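Local coordinates for putative PAS/PAC sensor protein (Nakamurella multipartita DSM 44233, PDB 6HMJ) that senses blue light through a flavin-binding light-oxygen-voltage (LOV) domain and mediates RNA binding and translational regulation, probably through its ANTAR domain, at the interface of chains A and B. Residues are numbered along the deposited sequence; one frame, centred on the assembly and turned at random. Chains: chain A/B, Putative PAS/PAC sensor protein.

The interface of chains A and B. Residues chain A 12, 14, 107, 109; chain B 73, 95.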
loop_
_atom_site.group_PDB
_atom_site.type_symbol
_atom_site.label_atom_id
_atom_site.label_comp_id
_atom_site.label_asym_id
_atom_site.label_seq_id
_atom_site.Cartn_x
_atom_site.Cartn_y
_atom_site.Cartn_z
ATOM N N PHE A 12 -23.154 -40.136 -18.294
ATOM C CA PHE A 12 -22.817 -41.548 -18.242
ATOM C C PHE A 12 -23.985 -42.365 -18.769
ATOM O O PHE A 12 -25.128 -41.902 -18.812
ATOM C CB PHE A 12 -22.472 -41.983 -16.814
ATOM C CG PHE A 12 -23.629 -41.892 -15.861
ATOM C CD1 PHE A 12 -23.933 -40.699 -15.232
ATOM C CD2 PHE A 12 -24.413 -43.001 -15.595
ATOM C CE1 PHE A 12 -24.996 -40.615 -14.356
ATOM C CE2 PHE A 12 -25.478 -42.920 -14.719
ATOM C CZ PHE A 12 -25.769 -41.729 -14.100
ATOM N N SER A 14 -25.408 -46.760 -19.079
ATOM C CA SER A 14 -25.321 -48.076 -18.466
ATOM C C SER A 14 -25.790 -49.146 -19.440
ATOM O O SER A 14 -26.504 -48.869 -20.406
ATOM C CB SER A 14 -26.164 -48.143 -17.183
ATOM O OG SER A 14 -27.516 -47.803 -17.449
ATOM N N THR A 107 -23.519 -55.624 -15.038
ATOM C CA THR A 107 -23.955 -54.246 -15.207
ATOM C C THR A 107 -22.736 -53.385 -15.505
ATOM O O THR A 107 -21.750 -53.411 -14.760
ATOM C CB THR A 107 -24.670 -53.733 -13.957
ATOM O OG1 THR A 107 -25.716 -54.641 -13.587
ATOM C CG2 THR A 107 -25.271 -52.362 -14.213
ATOM N N VAL A 109 -21.258 -49.415 -16.527
ATOM C CA VAL A 109 -21.504 -47.981 -16.453
ATOM C C VAL A 109 -20.362 -47.307 -17.197
ATOM O O VAL A 109 -19.210 -47.353 -16.747
ATOM C CB VAL A 109 -21.588 -47.474 -15.006
ATOM C CG1 VAL A 109 -21.791 -45.965 -14.983
ATOM C CG2 VAL A 109 -22.707 -48.181 -14.255
ATOM N N PRO B 73 -28.967 -46.490 -12.174
ATOM C CA PRO B 73 -27.581 -46.230 -11.766
ATOM C C PRO B 73 -27.321 -44.753 -11.516
ATOM O O PRO B 73 -27.894 -43.872 -12.162
ATOM C CB PRO B 73 -26.754 -46.749 -12.950
ATOM C CG PRO B 73 -27.694 -46.752 -14.109
ATOM C CD PRO B 73 -29.051 -47.033 -13.542
ATOM N N THR B 95 -25.015 -49.112 -8.790
ATOM C CA THR B 95 -25.991 -49.882 -9.545
ATOM C C THR B 95 -26.810 -50.722 -8.574
ATOM O O THR B 95 -26.364 -51.043 -7.469
ATOM C CB THR B 95 -25.323 -50.785 -10.590
ATOM O OG1 THR B 95 -24.341 -51.613 -9.954
ATOM C CG2 THR B 95 -24.655 -49.951 -11.676
#
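B:Thr95 meets A:Thr107 methyl to methyl, the two side chains pointing at each other end on with their CG2 atoms 3.6 Å apart. The same B:Thr95 methyl also touches a branch of A:Val109, CG2 to CG2 at 3.7 Å, the two side chains passing one another and pointing opposite ways. On A:Thr107 the methyl lies opposite the backbone N, beside the carbonyl carbon, which turns it toward chain B while OG1 (chi1 -52°) points another way. The B:Thr95 methyl thus bridges two chain A groups that do not touch each other, making the apolar end of the patch, set on strand 105-112 of chain A and strand 88-99 of chain B.

B:Pro73 comes from a loop and hides 58 Å² of its surface against chain A, more than any other residue of the patch. Its ring points CG first at A:Ser14, touching CB and lying 3.5 Å from the hydroxyl OG, a van der Waals contact. Looser in kind is the side at A:Phe12, where the distal ring edge bears through CE2 and CZ on the backbone carbonyl of B:Pro73 rather than on its side chain, CZ lying 3.6 Å from the proline O.

Strands 11-18 and 105-112 thus present a surface against which the proline and threonine of the other chain pack. With its symmetry twin, the patch joins the N-terminal PAS regions in the deposited dimer and probably contributes to its stability.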